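Local coordinates for protein transcriptional regulator ComR (Streptococcus vestibularis F0396, PDB 6HU8) that probably binds DNA through a Cro/C1-type helix-turn-helix domain and regulates competence in response to a signalling peptide, at residues 263-275 with 287-299. Numbering follows the deposited sequence.
Sequences NKKKATENYDKAI and EEKTRAEKAADGL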
ATOM      1  N   ASN A 263      16.731  22.510  16.726  1.00 39.23           N
ATOM      2  CA  ASN A 263      15.864  23.396  17.491  1.00 38.17           C
ATOM      3  C   ASN A 263      15.135  22.680  18.639  1.00 45.76           C
ATOM      4  O   ASN A 263      14.101  22.028  18.426  1.00 41.37           O
ATOM      5  CB  ASN A 263      14.847  24.060  16.550  1.00 38.66           C
ATOM      6  CG  ASN A 263      14.108  25.213  17.210  1.00 43.99           C
ATOM      7  OD1 ASN A 263      14.025  25.293  18.437  1.00 42.04           O
ATOM      8  ND2 ASN A 263      13.571  26.117  16.395  1.00 44.17           N
ATOM      9  N   LYS A 264      15.649  22.821  19.862  1.00 44.23           N
ATOM     10  CA  LYS A 264      15.112  22.055  20.991  1.00 40.00           C
ATOM     11  C   LYS A 264      13.804  22.610  21.507  1.00 40.94           C
ATOM     12  O   LYS A 264      12.953  21.843  21.982  1.00 39.90           O
ATOM     13  CB  LYS A 264      16.119  21.996  22.132  1.00 44.42           C
ATOM     14  CG  LYS A 264      17.287  21.079  21.864  1.00 46.70           C
ATOM     15  CD  LYS A 264      18.444  21.414  22.794  1.00 52.79           C
ATOM     16  CE  LYS A 264      19.527  20.350  22.752  1.00 56.63           C
ATOM     17  NZ  LYS A 264      19.701  19.808  21.376  1.00 56.11           N
ATOM     18  N   LYS A 265      13.641  23.933  21.442  1.00 38.50           N
ATOM     19  CA  LYS A 265      12.386  24.562  21.871  1.00 42.32           C
ATOM     20  C   LYS A 265      11.223  24.147  20.976  1.00 42.38           C
ATOM     21  O   LYS A 265      10.126  23.867  21.459  1.00 37.76           O
ATOM     22  CB  LYS A 265      12.493  26.088  21.871  1.00 39.42           C
ATOM     23  CG  LYS A 265      11.149  26.811  22.101  1.00 41.89           C
ATOM     24  CD  LYS A 265      11.373  28.300  22.400  1.00 48.57           C
ATOM     25  CE  LYS A 265      10.160  28.976  23.038  1.00 49.64           C
ATOM     26  NZ  LYS A 265       9.013  29.149  22.081  1.00 52.13           N
ATOM     27  N   LYS A 266      11.457  24.153  19.668  1.00 38.68           N
ATOM     28  CA  LYS A 266      10.421  23.778  18.712  1.00 40.21           C
ATOM     29  C   LYS A 266      10.162  22.273  18.803  1.00 37.51           C
ATOM     30  O   LYS A 266       9.023  21.822  18.687  1.00 40.59           O
ATOM     31  CB  LYS A 266      10.820  24.182  17.289  1.00 44.16           C
ATOM     32  CG  LYS A 266       9.678  24.213  16.291  1.00 45.39           C
ATOM     33  CD  LYS A 266       8.568  25.154  16.727  1.00 48.93           C
ATOM     34  CE  LYS A 266       7.516  25.285  15.638  1.00 58.77           C
ATOM     35  NZ  LYS A 266       8.165  25.692  14.352  1.00 63.09           N
ATOM     36  N   ALA A 267      11.214  21.490  19.023  1.00 37.88           N
ATOM     37  CA  ALA A 267      11.023  20.050  19.164  1.00 39.50           C
ATOM     38  C   ALA A 267      10.199  19.754  20.435  1.00 38.67           C
ATOM     39  O   ALA A 267       9.304  18.906  20.411  1.00 34.77           O
ATOM     40  CB  ALA A 267      12.361  19.323  19.181  1.00 37.68           C
ATOM     41  N   THR A 268      10.482  20.476  21.523  1.00 40.16           N
ATOM     42  CA  THR A 268       9.709  20.351  22.766  1.00 35.34           C
ATOM     43  C   THR A 268       8.249  20.737  22.586  1.00 38.02           C
ATOM     44  O   THR A 268       7.357  20.059  23.118  1.00 37.83           O
ATOM     45  CB  THR A 268      10.290  21.216  23.892  1.00 38.47           C
ATOM     46  OG1 THR A 268      11.652  20.875  24.078  1.00 35.10           O
ATOM     47  CG2 THR A 268       9.540  20.971  25.217  1.00 36.25           C
ATOM     48  N   GLU A 269       7.996  21.819  21.849  1.00 34.96           N
ATOM     49  CA  GLU A 269       6.622  22.226  21.542  1.00 38.34           C
ATOM     50  C   GLU A 269       5.874  21.136  20.772  1.00 37.93           C
ATOM     51  O   GLU A 269       4.714  20.829  21.074  1.00 34.96           O
ATOM     52  CB  GLU A 269       6.621  23.536  20.741  1.00 38.68           C
ATOM     53  CG  GLU A 269       7.178  24.729  21.546  1.00 42.22           C
ATOM     54  CD  GLU A 269       7.313  26.003  20.730  1.00 45.92           C
ATOM     55  OE1 GLU A 269       7.141  25.945  19.493  1.00 48.89           O
ATOM     56  OE2 GLU A 269       7.607  27.062  21.334  1.00 52.76           O
ATOM     57  N   ASN A 270       6.540  20.538  19.784  1.00 33.27           N
ATOM     58  CA  ASN A 270       5.911  19.507  18.964  1.00 32.04           C
ATOM     59  C   ASN A 270       5.659  18.212  19.746  1.00 36.59           C
ATOM     60  O   ASN A 270       4.594  17.595  19.588  1.00 34.77           O
ATOM     61  CB  ASN A 270       6.757  19.240  17.714  1.00 34.18           C
ATOM     62  CG  ASN A 270       6.710  20.408  16.732  1.00 39.82           C
ATOM     63  OD1 ASN A 270       5.680  21.081  16.608  1.00 46.78           O
ATOM     64  ND2 ASN A 270       7.808  20.650  16.034  1.00 39.97           N
ATOM     65  N   TYR A 271       6.591  17.820  20.616  1.00 32.65           N
ATOM     66  CA  TYR A 271       6.320  16.694  21.518  1.00 33.73           C
ATOM     67  C   TYR A 271       5.156  17.017  22.452  1.00 35.88           C
ATOM     68  O   TYR A 271       4.332  16.141  22.744  1.00 34.95           O
ATOM     69  CB  TYR A 271       7.549  16.325  22.351  1.00 34.70           C
ATOM     70  CG  TYR A 271       8.398  15.232  21.736  1.00 31.98           C
ATOM     71  CD1 TYR A 271       7.899  13.940  21.566  1.00 34.45           C
ATOM     72  CD2 TYR A 271       9.705  15.490  21.344  1.00 34.39           C
ATOM     73  CE1 TYR A 271       8.674  12.934  20.987  1.00 36.29           C
ATOM     74  CE2 TYR A 271      10.490  14.490  20.773  1.00 34.30           C
ATOM     75  CZ  TYR A 271       9.971  13.220  20.602  1.00 37.02           C
ATOM     76  OH  TYR A 271      10.754  12.233  20.043  1.00 38.66           O
ATOM     77  N   ASP A 272       5.076  18.260  22.922  1.00 32.59           N
ATOM     78  CA  ASP A 272       3.994  18.629  23.837  1.00 35.61           C
ATOM     79  C   ASP A 272       2.636  18.589  23.149  1.00 35.23           C
ATOM     80  O   ASP A 272       1.634  18.197  23.769  1.00 36.57           O
ATOM     81  CB  ASP A 272       4.219  20.022  24.450  1.00 33.52           C
ATOM     82  CG  ASP A 272       5.204  20.007  25.603  1.00 40.37           C
ATOM     83  OD1 ASP A 272       5.591  18.909  26.067  1.00 40.59           O
ATOM     84  OD2 ASP A 272       5.573  21.108  26.071  1.00 40.88           O
ATOM     85  N   LYS A 273       2.587  19.007  21.886  1.00 34.00           N
ATOM     86  CA  LYS A 273       1.386  18.821  21.076  1.00 34.68           C
ATOM     87  C   LYS A 273       0.999  17.348  20.969  1.00 38.58           C
ATOM     88  O   LYS A 273      -0.179  17.001  21.097  1.00 36.68           O
ATOM     89  CB  LYS A 273       1.583  19.390  19.672  1.00 41.72           C
ATOM     90  CG  LYS A 273       1.466  20.898  19.581  1.00 39.73           C
ATOM     91  CD  LYS A 273       1.679  21.370  18.140  1.00 45.53           C
ATOM     92  CE  LYS A 273       1.680  22.897  18.059  1.00 51.47           C
ATOM     93  NZ  LYS A 273       2.171  23.403  16.750  1.00 52.59           N
ATOM     94  N   ALA A 274       1.983  16.487  20.693  1.00 33.11           N
ATOM     95  CA  ALA A 274       1.752  15.043  20.670  1.00 30.89           C
ATOM     96  C   ALA A 274       1.197  14.505  21.993  1.00 32.52           C
ATOM     97  O   ALA A 274       0.284  13.670  22.002  1.00 34.62           O
ATOM     98  CB  ALA A 274       3.072  14.300  20.311  1.00 34.90           C
ATOM     99  N   ILE A 275       1.748  14.975  23.106  1.00 31.43           N
ATOM    100  CA  ILE A 275       1.315  14.524  24.421  1.00 33.27           C
ATOM    101  C   ILE A 275      -0.120  15.001  24.688  1.00 36.78           C
ATOM    102  O   ILE A 275      -0.982  14.221  25.121  1.00 34.44           O
ATOM    103  CB  ILE A 275       2.248  15.042  25.547  1.00 31.95           C
ATOM    104  CG1 ILE A 275       3.581  14.292  25.520  1.00 34.66           C
ATOM    105  CG2 ILE A 275       1.610  14.838  26.903  1.00 34.43           C
ATOM    106  CD1 ILE A 275       4.638  14.930  26.379  1.00 35.18           C
ATOM    107  N   GLU A 287      -0.142   8.084  25.214  1.00 34.78           N
ATOM    108  CA  GLU A 287       0.396   9.206  26.004  1.00 33.49           C
ATOM    109  C   GLU A 287       1.647   8.829  26.780  1.00 33.36           C
ATOM    110  O   GLU A 287       2.617   9.590  26.819  1.00 37.31           O
ATOM    111  CB  GLU A 287      -0.654   9.740  26.975  1.00 34.61           C
ATOM    112  CG  GLU A 287      -0.118  10.861  27.861  1.00 33.36           C
ATOM    113  CD  GLU A 287      -1.162  11.388  28.830  1.00 37.20           C
ATOM    114  OE1 GLU A 287      -2.300  10.855  28.836  1.00 39.22           O
ATOM    115  OE2 GLU A 287      -0.836  12.338  29.573  1.00 39.45           O
ATOM    116  N   GLU A 288       1.624   7.665  27.419  1.00 33.69           N
ATOM    117  CA  GLU A 288       2.807   7.180  28.121  1.00 38.09           C
ATOM    118  C   GLU A 288       3.960   6.969  27.133  1.00 34.82           C
ATOM    119  O   GLU A 288       5.083   7.384  27.393  1.00 39.00           O
ATOM    120  CB  GLU A 288       2.513   5.871  28.855  1.00 44.45           C
ATOM    121  CG  GLU A 288       1.476   5.991  29.969  1.00 49.77           C
ATOM    122  CD  GLU A 288       0.801   4.658  30.294  1.00 54.69           C
ATOM    123  OE1 GLU A 288       1.251   3.596  29.779  1.00 54.45           O
ATOM    124  OE2 GLU A 288      -0.195   4.676  31.056  1.00 60.03           O
ATOM    125  N   LYS A 289       3.671   6.308  26.019  1.00 37.69           N
ATOM    126  CA  LYS A 289       4.691   6.062  24.991  1.00 38.54           C
ATOM    127  C   LYS A 289       5.266   7.389  24.486  1.00 41.45           C
ATOM    128  O   LYS A 289       6.480   7.536  24.353  1.00 42.60           O
ATOM    129  CB  LYS A 289       4.082   5.256  23.830  1.00 42.75           C
ATOM    130  CG  LYS A 289       5.030   4.946  22.657  1.00 48.00           C
ATOM    131  CD  LYS A 289       4.245   4.474  21.409  1.00 51.76           C
ATOM    132  CE  LYS A 289       4.217   5.550  20.308  1.00 57.09           C
ATOM    133  NZ  LYS A 289       3.932   6.956  20.820  1.00 48.58           N
ATOM    134  N   THR A 290       4.394   8.357  24.200  1.00 36.57           N
ATOM    135  CA  THR A 290       4.832   9.645  23.670  1.00 34.74           C
ATOM    136  C   THR A 290       5.693  10.407  24.675  1.00 41.95           C
ATOM    137  O   THR A 290       6.716  11.000  24.310  1.00 34.62           O
ATOM    138  CB  THR A 290       3.640  10.514  23.270  1.00 33.18           C
ATOM    139  OG1 THR A 290       2.963   9.892  22.176  1.00 36.30           O
ATOM    140  CG2 THR A 290       4.102  11.908  22.839  1.00 31.72           C
ATOM    141  N   ARG A 291       5.272  10.378  25.940  1.00 36.87           N
ATOM    142  CA  ARG A 291       6.000  11.021  27.024  1.00 39.87           C
ATOM    143  C   ARG A 291       7.373  10.377  27.173  1.00 41.35           C
ATOM    144  O   ARG A 291       8.360  11.063  27.378  1.00 39.17           O
ATOM    145  CB  ARG A 291       5.198  10.927  28.333  1.00 42.34           C
ATOM    146  CG  ARG A 291       5.519  11.980  29.351  1.00 47.85           C
ATOM    147  CD  ARG A 291       4.710  11.788  30.651  1.00 48.37           C
ATOM    148  NE  ARG A 291       3.292  12.108  30.489  1.00 45.18           N
ATOM    149  CZ  ARG A 291       2.832  13.348  30.448  1.00 45.86           C
ATOM    150  NH1 ARG A 291       3.692  14.365  30.545  1.00 49.17           N
ATOM    151  NH2 ARG A 291       1.530  13.576  30.301  1.00 40.77           N
ATOM    152  N   ALA A 292       7.438   9.055  27.031  1.00 43.68           N
ATOM    153  CA  ALA A 292       8.714   8.354  27.132  1.00 41.68           C
ATOM    154  C   ALA A 292       9.635   8.705  25.963  1.00 43.54           C
ATOM    155  O   ALA A 292      10.853   8.749  26.121  1.00 44.92           O
ATOM    156  CB  ALA A 292       8.491   6.868  27.185  1.00 44.87           C
ATOM    157  N   GLU A 293       9.057   8.935  24.787  1.00 42.12           N
ATOM    158  CA  GLU A 293       9.865   9.209  23.596  1.00 43.95           C
ATOM    159  C   GLU A 293      10.467  10.613  23.682  1.00 43.10           C
ATOM    160  O   GLU A 293      11.628  10.829  23.316  1.00 39.77           O
ATOM    161  CB  GLU A 293       9.025   9.054  22.330  1.00 40.58           C
ATOM    162  CG  GLU A 293       9.809   9.210  21.041  1.00 44.59           C
ATOM    163  CD  GLU A 293      10.637   7.972  20.701  1.00 51.11           C
ATOM    164  OE1 GLU A 293      10.502   6.960  21.422  1.00 51.99           O
ATOM    165  OE2 GLU A 293      11.415   8.004  19.716  1.00 47.59           O
ATOM    166  N   LYS A 294       9.668  11.560  24.178  1.00 36.43           N
ATOM    167  CA  LYS A 294      10.115  12.922  24.452  1.00 39.28           C
ATOM    168  C   LYS A 294      11.312  12.910  25.396  1.00 41.07           C
ATOM    169  O   LYS A 294      12.290  13.644  25.205  1.00 38.64           O
ATOM    170  CB  LYS A 294       8.971  13.757  25.063  1.00 34.69           C
ATOM    171  CG  LYS A 294       9.380  15.171  25.486  1.00 39.69           C
ATOM    172  CD  LYS A 294       8.275  15.880  26.285  1.00 38.31           C
ATOM    173  CE  LYS A 294       8.631  17.338  26.510  1.00 41.97           C
ATOM    174  NZ  LYS A 294       7.696  18.042  27.456  1.00 38.82           N
ATOM    175  N   ALA A 295      11.234  12.059  26.414  1.00 42.61           N
ATOM    176  CA  ALA A 295      12.278  12.008  27.432  1.00 46.12           C
ATOM    177  C   ALA A 295      13.531  11.349  26.894  1.00 40.13           C
ATOM    178  O   ALA A 295      14.643  11.753  27.228  1.00 46.10           O
ATOM    179  CB  ALA A 295      11.783  11.280  28.668  1.00 43.89           C
ATOM    180  N   ALA A 296      13.359  10.332  26.055  1.00 45.44           N
ATOM    181  CA  ALA A 296      14.506   9.647  25.473  1.00 40.82           C
ATOM    182  C   ALA A 296      15.209  10.537  24.442  1.00 43.19           C
ATOM    183  O   ALA A 296      16.373  10.314  24.111  1.00 43.98           O
ATOM    184  CB  ALA A 296      14.077   8.333  24.839  1.00 44.07           C
ATOM    185  N   ASP A 297      14.504  11.540  23.927  1.00 39.65           N
ATOM    186  CA  ASP A 297      15.117  12.487  23.004  1.00 41.59           C
ATOM    187  C   ASP A 297      15.722  13.662  23.737  1.00 45.07           C
ATOM    188  O   ASP A 297      16.177  14.628  23.108  1.00 41.60           O
ATOM    189  CB  ASP A 297      14.109  12.965  21.956  1.00 41.87           C
ATOM    190  CG  ASP A 297      14.239  12.195  20.651  1.00 41.64           C
ATOM    191  OD1 ASP A 297      15.323  11.609  20.442  1.00 43.68           O
ATOM    192  OD2 ASP A 297      13.286  12.172  19.830  1.00 38.60           O
ATOM    193  N   GLY A 298      15.725  13.578  25.068  1.00 44.67           N
ATOM    194  CA  GLY A 298      16.483  14.504  25.895  1.00 43.59           C
ATOM    195  C   GLY A 298      15.783  15.801  26.225  1.00 44.16           C
ATOM    196  O   GLY A 298      16.401  16.731  26.726  1.00 45.12           O
ATOM    197  N   LEU A 299      14.486  15.868  25.946  1.00 41.92           N
ATOM    198  CA  LEU A 299      13.711  17.071  26.222  1.00 42.15           C
ATOM    199  C   LEU A 299      12.975  16.853  27.550  1.00 49.42           C
ATOM    200  O   LEU A 299      12.929  15.731  28.044  1.00 52.29           O
ATOM    201  CB  LEU A 299      12.754  17.362  25.066  1.00 40.10           C
ATOM    202  CG  LEU A 299      13.506  17.417  23.726  1.00 47.27           C
ATOM    203  CD1 LEU A 299      12.552  17.442  22.545  1.00 44.49           C
ATOM    204  CD2 LEU A 299      14.462  18.618  23.697  1.00 43.34           C
TER
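Helices 264-275 and 287-296 pack antiparallel, their axes 9.3 Å apart at closest approach and inclined at 167°, with Tyr271 CA facing Lys294 CA. Tyr271 lies flat against helix 287-296: Lys294 CA sits 3.6 Å from the ring centroid, 7° off the normal, a CH-pi contact. Tyrosine serves both sides of the interface, since beyond this apolar face Tyr271 OH donates to Asp297 OD2 (2.5 Å) at the ring edge, on the anti side of that carboxylate. Lys255 of helix 246-261 bridges to Asp297 and Glu293 and bonds the same hydroxyl, probably favouring ionised carboxylates. Lys294 suits its place because its extended chain, CG anti to the backbone N (chi1 175°), slides its methylenes past Tyr271; Lys294 NZ then meets Asp272 OD1 at 2.7 Å in a salt bridge, on the carboxylate's syn side. Ile275 fits as a knob among Glu287, Thr290, Arg291 and Lys294; its CG2 lies over one face of the Arg291 guanidinium, near NH2, which Glu287 OE2 bonds at the edge. A Schellman motif with Gly298 as C-prime residue, closed by Leu299 N to Lys294 O, ends the helix and places Leu299 CD1 3.7 Å from Tyr271 CD2 and against Ala267. Such antiparallel helix pairing is characteristic of the tetratricopeptide-type helical domain of RNPP regulators, here at its C-terminal end.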